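Local coordinates for cytosine deaminase (Klebsiella pneumoniae, PDB 4R85), which probably catalyses the hydrolytic deamination of cytosine and 5-methylcytosine, as an iron-containing enzyme of the amidohydrolase fold, at residues A[5-16]-A[27-35]; A[288-298]-A[332-343]. All coordinates share one frame; numbering follows the deposited sequence.

Interaction 1. Residues A[5-16]-A[27-35]; sequences NARLRRQEALFT and ITAQAAMQT
Gln-30 reaches across to the 5-16 segment and fills the hollow between Asn-5, Leu-14 and Thr-16. Its chain runs straight beyond CG (chi2 174°), which carries the amide past Leu-14 O to Asn-5. OE1 takes two donors from opposite faces of its plane. Thr-16 OG1 comes to Gln-30 OE1 at 2.6 Å, and Asn-5 N comes to the same oxygen at 2.9 Å. The other end of the amide, NE2, is shared between Asn-5 OD1 and the backbone oxygen of Ala-32.

The side chain of Asn-5 fits between the Gln-30 amide, Met-33 and the backbone of Gln-34. Its amide plane stands 66° from that of Gln-30, so the two are far from stacked. Asn-5 OD1 also accepts from Gln-34 N at 2.9 Å. ND2 gives a nearly straight bond to Gln-34 O in the carbonyl plane, and also bonds Asp-42 OD1. The amide thus pairs with both the N-H and the C=O of Gln-34.

The backbone part of the contact is a beta hairpin in a small mixed sheet. Strand 23-29 is the outer strand within this chain, 14-20 lies antiparallel next to it and 2-7 follows. Thr-16 and Thr-28 form a hydrogen-bonded pair, with N-H to O bonds in both directions. Phe-15 and Ala-29 form the next, non-hydrogen-bonded pair, and Gln-30 N bonds Leu-14 O beyond it.

On the Phe-15 side the shapes are apolar. Leu-8 CD1 sits over the centre of the ring, 3.5 Å above its plane. Phe-15 CE1 lies 3.8 Å from Ala-29 CB, while Ile-27 CG2 lies near both Phe-15 CD1 and Leu-8 CD1. Further along, Met-33 bends at chi2 (75°). This brings Met-33 SD to 3.5 Å from Leu-14 CD1 and lays CE beside the amide of Asn-5.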
loop_
_atom_site.group_PDB
_atom_site.type_symbol
_atom_site.label_atom_id
_atom_site.label_comp_id
_atom_site.label_asym_id
_atom_site.label_seq_id
_atom_site.Cartn_x
_atom_site.Cartn_y
_atom_site.Cartn_z
ATOM N N ASN A 5 5.726 -25.564 -17.964
ATOM C CA ASN A 5 5.293 -24.258 -18.454
ATOM C C ASN A 5 5.475 -23.160 -17.416
ATOM O O ASN A 5 4.667 -22.231 -17.324
ATOM C CB ASN A 5 3.831 -24.302 -18.912
ATOM C CG ASN A 5 3.617 -25.212 -20.104
ATOM O OD1 ASN A 5 4.501 -25.374 -20.951
ATOM N ND2 ASN A 5 2.430 -25.807 -20.182
ATOM N N ALA A 6 6.538 -23.267 -16.630
ATOM C CA ALA A 6 6.777 -22.302 -15.569
ATOM C C ALA A 6 7.779 -21.257 -16.017
ATOM O O ALA A 6 8.769 -21.577 -16.673
ATOM C CB ALA A 6 7.275 -22.997 -14.324
ATOM N N ARG A 7 7.509 -20.004 -15.676
ATOM C CA ARG A 7 8.503 -18.957 -15.853
ATOM C C ARG A 7 9.412 -18.926 -14.638
ATOM O O ARG A 7 8.989 -19.244 -13.520
ATOM C CB ARG A 7 7.833 -17.599 -16.030
ATOM C CG ARG A 7 6.890 -17.526 -17.219
ATOM C CD ARG A 7 7.632 -17.354 -18.519
ATOM N NE ARG A 7 8.381 -16.106 -18.543
ATOM C CZ ARG A 7 7.892 -14.946 -18.969
ATOM N NH1 ARG A 7 8.663 -13.867 -18.950
ATOM N NH2 ARG A 7 6.642 -14.867 -19.417
ATOM N N LEU A 8 10.664 -18.540 -14.850
ATOM C CA LEU A 8 11.561 -18.246 -13.735
ATOM C C LEU A 8 11.875 -16.759 -13.775
ATOM O O LEU A 8 11.681 -16.110 -14.806
ATOM C CB LEU A 8 12.831 -19.092 -13.821
ATOM C CG LEU A 8 12.580 -20.595 -13.671
ATOM C CD1 LEU A 8 13.873 -21.366 -13.897
ATOM C CD2 LEU A 8 11.984 -20.920 -12.288
ATOM N N ARG A 9 12.334 -16.213 -12.655
ATOM C CA ARG A 9 12.505 -14.765 -12.545
ATOM C C ARG A 9 13.532 -14.206 -13.522
ATOM O O ARG A 9 14.631 -14.743 -13.656
ATOM C CB ARG A 9 12.857 -14.358 -11.109
ATOM C CG ARG A 9 11.683 -14.454 -10.149
ATOM C CD ARG A 9 12.007 -13.792 -8.815
ATOM N NE ARG A 9 12.456 -12.417 -9.029
ATOM C CZ ARG A 9 13.512 -11.872 -8.434
ATOM N NH1 ARG A 9 14.231 -12.582 -7.569
ATOM N NH2 ARG A 9 13.833 -10.610 -8.693
ATOM N N ARG A 10 13.148 -13.129 -14.204
ATOM C CA ARG A 10 14.042 -12.404 -15.106
ATOM C C ARG A 10 14.597 -13.263 -16.242
ATOM O O ARG A 10 15.719 -13.044 -16.702
ATOM C CB ARG A 10 15.180 -11.739 -14.321
ATOM C CG ARG A 10 14.691 -10.747 -13.273
ATOM C CD ARG A 10 15.832 -10.232 -12.410
ATOM N NE ARG A 10 16.628 -9.209 -13.081
ATOM C CZ ARG A 10 17.679 -8.605 -12.531
ATOM N NH1 ARG A 10 18.061 -8.924 -11.299
ATOM N NH2 ARG A 10 18.347 -7.684 -13.211
ATOM N N GLN A 11 13.808 -14.239 -16.684
ATOM C CA GLN A 11 14.145 -15.041 -17.859
ATOM C C GLN A 11 12.937 -15.127 -18.779
ATOM O O GLN A 11 11.794 -15.031 -18.321
ATOM C CB GLN A 11 14.602 -16.442 -17.458
ATOM C CG GLN A 11 15.862 -16.461 -16.622
ATOM C CD GLN A 11 16.445 -17.851 -16.492
ATOM O OE1 GLN A 11 16.448 -18.436 -15.408
ATOM N NE2 GLN A 11 16.948 -18.389 -17.600
ATOM N N GLU A 12 13.173 -15.295 -20.076
ATOM C CA GLU A 12 12.054 -15.343 -21.010
ATOM C C GLU A 12 11.574 -16.769 -21.293
ATOM O O GLU A 12 10.423 -16.969 -21.684
ATOM C CB GLU A 12 12.383 -14.614 -22.319
ATOM C CG GLU A 12 11.143 -14.093 -23.043
ATOM C CD GLU A 12 11.441 -13.556 -24.438
ATOM O OE1 GLU A 12 12.531 -12.972 -24.639
ATOM O OE2 GLU A 12 10.582 -13.727 -25.335
ATOM N N ALA A 13 12.448 -17.753 -21.089
ATOM C CA ALA A 13 12.114 -19.144 -21.419
ATOM C C ALA A 13 11.151 -19.779 -20.413
ATOM O O ALA A 13 11.082 -19.356 -19.262
ATOM C CB ALA A 13 13.376 -19.978 -21.529
ATOM N N LEU A 14 10.408 -20.789 -20.859
ATOM C CA LEU A 14 9.564 -21.588 -19.971
ATOM C C LEU A 14 10.358 -22.788 -19.463
ATOM O O LEU A 14 11.212 -23.316 -20.177
ATOM C CB LEU A 14 8.315 -22.073 -20.709
ATOM C CG LEU A 14 7.258 -21.022 -21.067
ATOM C CD1 LEU A 14 6.206 -21.615 -21.993
ATOM C CD2 LEU A 14 6.606 -20.464 -19.812
ATOM N N PHE A 15 10.079 -23.226 -18.238
ATOM C CA PHE A 15 10.850 -24.314 -17.648
ATOM C C PHE A 15 9.992 -25.440 -17.102
ATOM O O PHE A 15 8.868 -25.222 -16.649
ATOM C CB PHE A 15 11.747 -23.792 -16.522
ATOM C CG PHE A 15 12.812 -22.843 -16.982
ATOM C CD1 PHE A 15 14.106 -23.286 -17.187
ATOM C CD2 PHE A 15 12.521 -21.505 -17.202
ATOM C CE1 PHE A 15 15.093 -22.413 -17.611
ATOM C CE2 PHE A 15 13.502 -20.627 -17.622
ATOM C CZ PHE A 15 14.792 -21.086 -17.833
ATOM N N THR A 16 10.538 -26.649 -17.155
ATOM C CA THR A 16 9.993 -27.775 -16.407
ATOM C C THR A 16 10.840 -28.008 -15.157
ATOM O O THR A 16 12.070 -28.012 -15.223
ATOM C CB THR A 16 9.944 -29.047 -17.268
ATOM O OG1 THR A 16 8.860 -28.935 -18.196
ATOM C CG2 THR A 16 9.733 -30.280 -16.410
ATOM N N ILE A 27 15.931 -28.981 -13.345
ATOM C CA ILE A 27 15.300 -27.818 -13.954
ATOM C C ILE A 27 15.707 -27.784 -15.420
ATOM O O ILE A 27 16.897 -27.743 -15.731
ATOM C CB ILE A 27 15.772 -26.519 -13.289
ATOM C CG1 ILE A 27 15.412 -26.519 -11.802
ATOM C CG2 ILE A 27 15.174 -25.300 -14.002
ATOM C CD1 ILE A 27 16.122 -25.450 -11.007
ATOM N N THR A 28 14.729 -27.808 -16.323
ATOM C CA THR A 28 15.025 -27.869 -17.752
ATOM C C THR A 28 14.258 -26.821 -18.551
ATOM O O THR A 28 13.043 -26.676 -18.400
ATOM C CB THR A 28 14.696 -29.259 -18.321
ATOM O OG1 THR A 28 15.141 -30.265 -17.402
ATOM C CG2 THR A 28 15.373 -29.472 -19.679
ATOM N N ALA A 29 14.968 -26.096 -19.409
ATOM C CA ALA A 29 14.325 -25.133 -20.295
ATOM C C ALA A 29 13.524 -25.857 -21.377
ATOM O O ALA A 29 13.967 -26.880 -21.903
ATOM C CB ALA A 29 15.362 -24.217 -20.925
ATOM N N GLN A 30 12.350 -25.324 -21.706
ATOM C CA GLN A 30 11.520 -25.884 -22.769
ATOM C C GLN A 30 11.656 -25.062 -24.042
ATOM O O GLN A 30 11.972 -23.872 -23.990
ATOM C CB GLN A 30 10.047 -25.905 -22.350
ATOM C CG GLN A 30 9.794 -26.474 -20.968
ATOM C CD GLN A 30 8.339 -26.350 -20.537
ATOM O OE1 GLN A 30 7.974 -26.770 -19.438
ATOM N NE2 GLN A 30 7.502 -25.774 -21.401
ATOM N N ALA A 31 11.399 -25.702 -25.179
ATOM C CA ALA A 31 11.443 -25.040 -26.479
ATOM C C ALA A 31 10.279 -24.065 -26.619
ATOM O O ALA A 31 10.410 -23.010 -27.238
ATOM C CB ALA A 31 11.413 -26.066 -27.599
ATOM N N ALA A 32 9.141 -24.428 -26.037
ATOM C CA ALA A 32 7.958 -23.576 -26.059
ATOM C C ALA A 32 6.909 -24.113 -25.099
ATOM O O ALA A 32 7.155 -25.068 -24.363
ATOM C CB ALA A 32 7.378 -23.480 -27.473
ATOM N N MET A 33 5.742 -23.483 -25.115
ATOM C CA MET A 33 4.598 -23.943 -24.345
ATOM C C MET A 33 4.254 -25.385 -24.731
ATOM O O MET A 33 4.157 -25.719 -25.920
ATOM C CB MET A 33 3.410 -23.018 -24.604
ATOM C CG MET A 33 2.309 -23.127 -23.598
ATOM S SD MET A 33 2.729 -22.321 -22.049
ATOM C CE MET A 33 1.306 -22.789 -21.082
ATOM N N GLN A 34 4.089 -26.244 -23.729
ATOM C CA GLN A 34 3.835 -27.663 -23.974
ATOM C C GLN A 34 2.447 -28.094 -23.518
ATOM O O GLN A 34 1.961 -27.635 -22.495
ATOM C CB GLN A 34 4.892 -28.511 -23.269
ATOM C CG GLN A 34 6.306 -28.252 -23.781
ATOM C CD GLN A 34 7.373 -28.998 -23.000
ATOM O OE1 GLN A 34 7.078 -29.690 -22.023
ATOM N NE2 GLN A 34 8.625 -28.860 -23.431
ATOM N N THR A 35 1.809 -28.978 -24.276
ATOM C CA THR A 35 0.560 -29.584 -23.826
ATOM C C THR A 35 0.829 -30.407 -22.558
ATOM O O THR A 35 1.961 -30.837 -22.326
ATOM C CB THR A 35 -0.058 -30.465 -24.914
ATOM O OG1 THR A 35 0.875 -31.486 -25.281
ATOM C CG2 THR A 35 -0.398 -29.628 -26.151
HETATM O O HOH W 1 10.256 -21.730 -23.657
HETATM O O HOH W 2 13.341 -30.535 -15.641
#

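Interaction 2. Residues A[288-298]-A[332-343]; sequences RGVTRVAELDR and ICHMLGYDDLQR
Asp-297 and Arg-343 approach from opposite directions and meet end-on. Each terminal nitrogen of the guanidinium takes one carboxylate oxygen: Arg-343 NH2 lies 2.7 Å from Asp-297 OD1, and Arg-343 NH1 lies 3.0 Å from Asp-297 OD2. Both oxygens are met on their syn sides, but the planes are turned 43° apart. Arg-343 gets there by folding back: CG sits between the backbone N and the carbonyl carbon (chi1 50°), and the chain bends again at chi2 and chi3. Its NE pairs with Asp-346.

Arg-288 stretches past Ile-332 in the reverse sense. Arg-288 NH1 bonds Ile-332 O at 2.9 Å, from above the carbonyl plane. The side chains of Arg-288 and His-334 cross at about a right angle, NH1 over one face of the ring, with the flat groups 55° apart. NE and NH2 bond Arg-287 O and Ile-275 O of the second subunit, so this end belongs to the dimer interface.

Between these polar ends lies an apolar patch. Cys-333 SG meets Val-293 CG2 and Val-290 CG1. Met-335 crosses Val-293 at about a right angle, placing Met-335 SD 3.7 Å from Val-293 CG1, and its CG rests on Ala-294 CB. His-334, with positive phi, is the C-prime residue of the Schellman motif that ends helix 322-332. One water joins Cys-333 O to Ala-294 N and Glu-295 OE1; another joins His-334 O to Arg-298 NH2.

The chemistry implies a two-point salt bridge, which should restrain rotation of both groups, tying helix 293-298 to the residue just after helix 338-342, while sulfur and methyl groups fill the buried middle.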
loop_
_atom_site.group_PDB
_atom_site.type_symbol
_atom_site.label_atom_id
_atom_site.label_comp_id
_atom_site.label_asym_id
_atom_site.label_seq_id
_atom_site.Cartn_x
_atom_site.Cartn_y
_atom_site.Cartn_z
ATOM N N ARG A 288 9.094 11.021 5.867
ATOM C CA ARG A 288 8.675 9.643 5.661
ATOM C C ARG A 288 9.180 8.751 6.779
ATOM O O ARG A 288 8.465 7.853 7.227
ATOM C CB ARG A 288 9.192 9.127 4.312
ATOM C CG ARG A 288 8.523 9.832 3.136
ATOM C CD ARG A 288 9.276 9.692 1.777
ATOM N NE ARG A 288 8.563 10.533 0.822
ATOM C CZ ARG A 288 8.102 10.142 -0.358
ATOM N NH1 ARG A 288 8.338 8.914 -0.810
ATOM N NH2 ARG A 288 7.419 11.008 -1.091
ATOM N N GLY A 289 10.437 8.969 7.176
ATOM C CA GLY A 289 11.042 8.246 8.284
ATOM C C GLY A 289 11.491 6.826 7.997
ATOM O O GLY A 289 11.656 6.026 8.917
ATOM N N VAL A 290 11.697 6.505 6.721
ATOM C CA VAL A 290 12.133 5.175 6.334
ATOM C C VAL A 290 13.617 5.240 5.968
ATOM O O VAL A 290 14.094 6.266 5.501
ATOM C CB VAL A 290 11.272 4.659 5.153
ATOM C CG1 VAL A 290 11.797 3.352 4.598
ATOM C CG2 VAL A 290 9.820 4.508 5.606
ATOM N N THR A 291 14.347 4.163 6.226
ATOM C CA THR A 291 15.773 4.105 5.908
ATOM C C THR A 291 16.039 4.264 4.391
ATOM O O THR A 291 15.104 4.287 3.569
ATOM C CB THR A 291 16.399 2.795 6.463
ATOM O OG1 THR A 291 17.828 2.889 6.441
ATOM C CG2 THR A 291 15.941 1.575 5.663
ATOM N N ARG A 292 17.309 4.379 4.013
ATOM C CA ARG A 292 17.641 4.713 2.619
ATOM C C ARG A 292 17.789 3.443 1.789
ATOM O O ARG A 292 18.881 3.110 1.336
ATOM C CB ARG A 292 18.921 5.541 2.561
ATOM C CG ARG A 292 18.891 6.780 3.450
ATOM C CD ARG A 292 20.094 7.681 3.157
ATOM N NE ARG A 292 20.136 8.807 4.091
ATOM C CZ ARG A 292 20.896 9.886 3.954
ATOM N NH1 ARG A 292 20.859 10.836 4.877
ATOM N NH2 ARG A 292 21.696 10.020 2.907
ATOM N N VAL A 293 16.674 2.748 1.600
ATOM C CA VAL A 293 16.657 1.431 0.972
ATOM C C VAL A 293 17.242 1.435 -0.442
ATOM O O VAL A 293 18.069 0.584 -0.783
ATOM C CB VAL A 293 15.215 0.873 0.909
ATOM C CG1 VAL A 293 15.180 -0.436 0.118
ATOM C CG2 VAL A 293 14.643 0.682 2.328
ATOM N N ALA A 294 16.805 2.370 -1.273
ATOM C CA ALA A 294 17.283 2.392 -2.655
ATOM C C ALA A 294 18.795 2.628 -2.701
ATOM O O ALA A 294 19.520 2.014 -3.487
ATOM C CB ALA A 294 16.548 3.451 -3.460
ATOM N N GLU A 295 19.258 3.514 -1.831
ATOM C CA GLU A 295 20.658 3.898 -1.773
ATOM C C GLU A 295 21.550 2.754 -1.238
ATOM O O GLU A 295 22.647 2.505 -1.763
ATOM C CB GLU A 295 20.801 5.178 -0.936
ATOM C CG GLU A 295 20.173 6.443 -1.580
ATOM C CD GLU A 295 18.628 6.474 -1.580
ATOM O OE1 GLU A 295 17.983 5.740 -0.793
ATOM O OE2 GLU A 295 18.052 7.261 -2.376
ATOM N N LEU A 296 21.084 2.058 -0.203
ATOM C CA LEU A 296 21.777 0.850 0.257
ATOM C C LEU A 296 21.919 -0.179 -0.881
ATOM O O LEU A 296 23.002 -0.715 -1.123
ATOM C CB LEU A 296 21.018 0.210 1.416
ATOM C CG LEU A 296 21.016 1.053 2.691
ATOM C CD1 LEU A 296 19.886 0.630 3.634
ATOM C CD2 LEU A 296 22.367 0.929 3.372
ATOM N N ASP A 297 20.813 -0.448 -1.567
ATOM C CA ASP A 297 20.801 -1.458 -2.623
ATOM C C ASP A 297 21.735 -1.078 -3.781
ATOM O O ASP A 297 22.467 -1.922 -4.297
ATOM C CB ASP A 297 19.368 -1.676 -3.128
ATOM C CG ASP A 297 19.298 -2.649 -4.294
ATOM O OD1 ASP A 297 19.173 -2.187 -5.453
ATOM O OD2 ASP A 297 19.373 -3.874 -4.056
ATOM N N ARG A 298 21.708 0.189 -4.181
ATOM C CA ARG A 298 22.609 0.681 -5.217
ATOM C C ARG A 298 24.070 0.563 -4.819
ATOM O O ARG A 298 24.937 0.382 -5.674
ATOM C CB ARG A 298 22.265 2.120 -5.617
ATOM C CG ARG A 298 20.919 2.227 -6.306
ATOM C CD ARG A 298 20.659 3.600 -6.917
ATOM N NE ARG A 298 19.242 3.747 -7.237
ATOM C CZ ARG A 298 18.400 4.539 -6.577
ATOM N NH1 ARG A 298 18.839 5.288 -5.572
ATOM N NH2 ARG A 298 17.120 4.597 -6.937
ATOM N N ILE A 332 7.285 4.328 -1.091
ATOM C CA ILE A 332 7.866 5.226 -0.084
ATOM C C ILE A 332 9.360 5.476 -0.313
ATOM O O ILE A 332 9.873 6.562 -0.029
ATOM C CB ILE A 332 7.625 4.693 1.353
ATOM C CG1 ILE A 332 6.129 4.457 1.575
ATOM C CG2 ILE A 332 8.121 5.702 2.385
ATOM C CD1 ILE A 332 5.769 3.775 2.911
ATOM N N CYS A 333 10.049 4.468 -0.843
ATOM C CA CYS A 333 11.496 4.526 -1.043
ATOM C C CYS A 333 11.885 5.018 -2.436
ATOM O O CYS A 333 13.070 5.040 -2.778
ATOM C CB CYS A 333 12.121 3.150 -0.786
ATOM S SG CYS A 333 11.835 2.565 0.919
ATOM N N HIS A 334 10.892 5.429 -3.219
ATOM C CA HIS A 334 11.134 5.932 -4.577
ATOM C C HIS A 334 11.865 4.911 -5.436
ATOM O O HIS A 334 12.884 5.213 -6.057
ATOM C CB HIS A 334 11.907 7.257 -4.553
ATOM C CG HIS A 334 11.054 8.439 -4.223
ATOM N ND1 HIS A 334 11.578 9.641 -3.798
ATOM C CD2 HIS A 334 9.712 8.612 -4.285
ATOM C CE1 HIS A 334 10.594 10.503 -3.605
ATOM N NE2 HIS A 334 9.452 9.901 -3.884
ATOM N N MET A 335 11.317 3.704 -5.471
ATOM C CA MET A 335 11.876 2.615 -6.250
ATOM C C MET A 335 10.842 2.100 -7.238
ATOM O O MET A 335 10.615 0.897 -7.346
ATOM C CB MET A 335 12.311 1.492 -5.311
ATOM C CG MET A 335 13.439 1.914 -4.394
ATOM S SD MET A 335 13.692 0.745 -3.046
ATOM C CE MET A 335 14.664 -0.471 -3.911
ATOM N N LEU A 336 10.213 3.016 -7.959
ATOM C CA LEU A 336 9.261 2.633 -8.997
ATOM C C LEU A 336 9.843 2.807 -10.396
ATOM O O LEU A 336 9.108 2.926 -11.372
ATOM C CB LEU A 336 7.949 3.413 -8.847
ATOM C CG LEU A 336 7.136 2.966 -7.628
ATOM C CD1 LEU A 336 5.780 3.654 -7.619
ATOM C CD2 LEU A 336 6.966 1.449 -7.623
ATOM N N GLY A 337 11.168 2.806 -10.499
ATOM C CA GLY A 337 11.800 2.902 -11.805
ATOM C C GLY A 337 11.613 1.594 -12.562
ATOM O O GLY A 337 11.316 0.551 -11.959
ATOM N N TYR A 338 11.789 1.640 -13.877
ATOM C CA TYR A 338 11.640 0.450 -14.715
ATOM C C TYR A 338 12.546 -0.706 -14.265
ATOM O O TYR A 338 12.092 -1.839 -14.103
ATOM C CB TYR A 338 11.923 0.787 -16.181
ATOM C CG TYR A 338 11.668 -0.381 -17.102
ATOM C CD1 TYR A 338 10.395 -0.643 -17.574
ATOM C CD2 TYR A 338 12.698 -1.239 -17.477
ATOM C CE1 TYR A 338 10.148 -1.715 -18.407
ATOM C CE2 TYR A 338 12.462 -2.314 -18.308
ATOM C CZ TYR A 338 11.183 -2.546 -18.770
ATOM O OH TYR A 338 10.935 -3.613 -19.601
ATOM N N ASP A 339 13.826 -0.415 -14.064
ATOM C CA ASP A 339 14.764 -1.437 -13.603
ATOM C C ASP A 339 14.434 -1.947 -12.205
ATOM O O ASP A 339 14.587 -3.145 -11.930
ATOM C CB ASP A 339 16.206 -0.929 -13.665
ATOM C CG ASP A 339 16.757 -0.926 -15.084
ATOM O OD1 ASP A 339 17.677 -0.128 -15.372
ATOM O OD2 ASP A 339 16.263 -1.726 -15.911
ATOM N N ASP A 340 13.984 -1.047 -11.326
ATOM C CA ASP A 340 13.554 -1.439 -9.982
ATOM C C ASP A 340 12.442 -2.497 -10.063
ATOM O O ASP A 340 12.505 -3.535 -9.411
ATOM C CB ASP A 340 13.007 -0.237 -9.189
ATOM C CG ASP A 340 14.042 0.869 -8.962
ATOM O OD1 ASP A 340 15.214 0.565 -8.631
ATOM O OD2 ASP A 340 13.665 2.056 -9.102
ATOM N N LEU A 341 11.423 -2.215 -10.869
ATOM C CA LEU A 341 10.246 -3.083 -10.973
ATOM C C LEU A 341 10.534 -4.460 -11.582
ATOM O O LEU A 341 9.895 -5.448 -11.220
ATOM C CB LEU A 341 9.118 -2.370 -11.732
ATOM C CG LEU A 341 8.441 -1.261 -10.909
ATOM C CD1 LEU A 341 7.486 -0.429 -11.757
ATOM C CD2 LEU A 341 7.706 -1.843 -9.714
ATOM N N GLN A 342 11.503 -4.531 -12.490
ATOM C CA GLN A 342 11.878 -5.800 -13.106
ATOM C C GLN A 342 12.551 -6.807 -12.166
ATOM O O GLN A 342 12.608 -7.995 -12.478
ATOM C CB GLN A 342 12.770 -5.570 -14.325
ATOM C CG GLN A 342 12.006 -5.139 -15.563
ATOM C CD GLN A 342 12.710 -5.559 -16.841
ATOM O OE1 GLN A 342 12.082 -6.073 -17.768
ATOM N NE2 GLN A 342 14.024 -5.350 -16.891
ATOM N N ARG A 343 13.077 -6.334 -11.039
ATOM C CA ARG A 343 13.739 -7.217 -10.067
ATOM C C ARG A 343 13.238 -7.008 -8.632
ATOM O O ARG A 343 13.911 -7.408 -7.676
ATOM C CB ARG A 343 15.274 -7.042 -10.115
ATOM C CG ARG A 343 15.799 -5.594 -10.048
ATOM C CD ARG A 343 15.634 -4.925 -8.678
ATOM N NE ARG A 343 16.392 -5.611 -7.632
ATOM C CZ ARG A 343 17.341 -5.037 -6.901
ATOM N NH1 ARG A 343 17.997 -5.746 -5.985
ATOM N NH2 ARG A 343 17.632 -3.753 -7.080
HETATM O O HOH W 3 15.195 4.869 -0.806
HETATM O O HOH W 4 15.469 7.466 -2.907
HETATM O O HOH W 5 15.339 6.147 -5.278
#

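Interaction 1 is only partly buried and its centre lies about 30 Å from the centre of the chain, in the small N-terminal sheet. Interaction 2 is largely buried, about 17 Å from that centre, in the amidohydrolase (TIM-barrel) part of the chain and against the second subunit. They share no helix or strand. The first is held mainly by neutral amides and strand backbone; the second relies on charged side chains, waters and sulfur-methyl packing. Their centres are about 29 Å apart, yet the edges meet. Arg-10 packs on Gln-342 and Arg-343, and Arg-9 NH2 lies 3.4 Å from Arg-343 O. Asp-346 pairs with Arg-9 through OD1 and with Arg-343 through OD2.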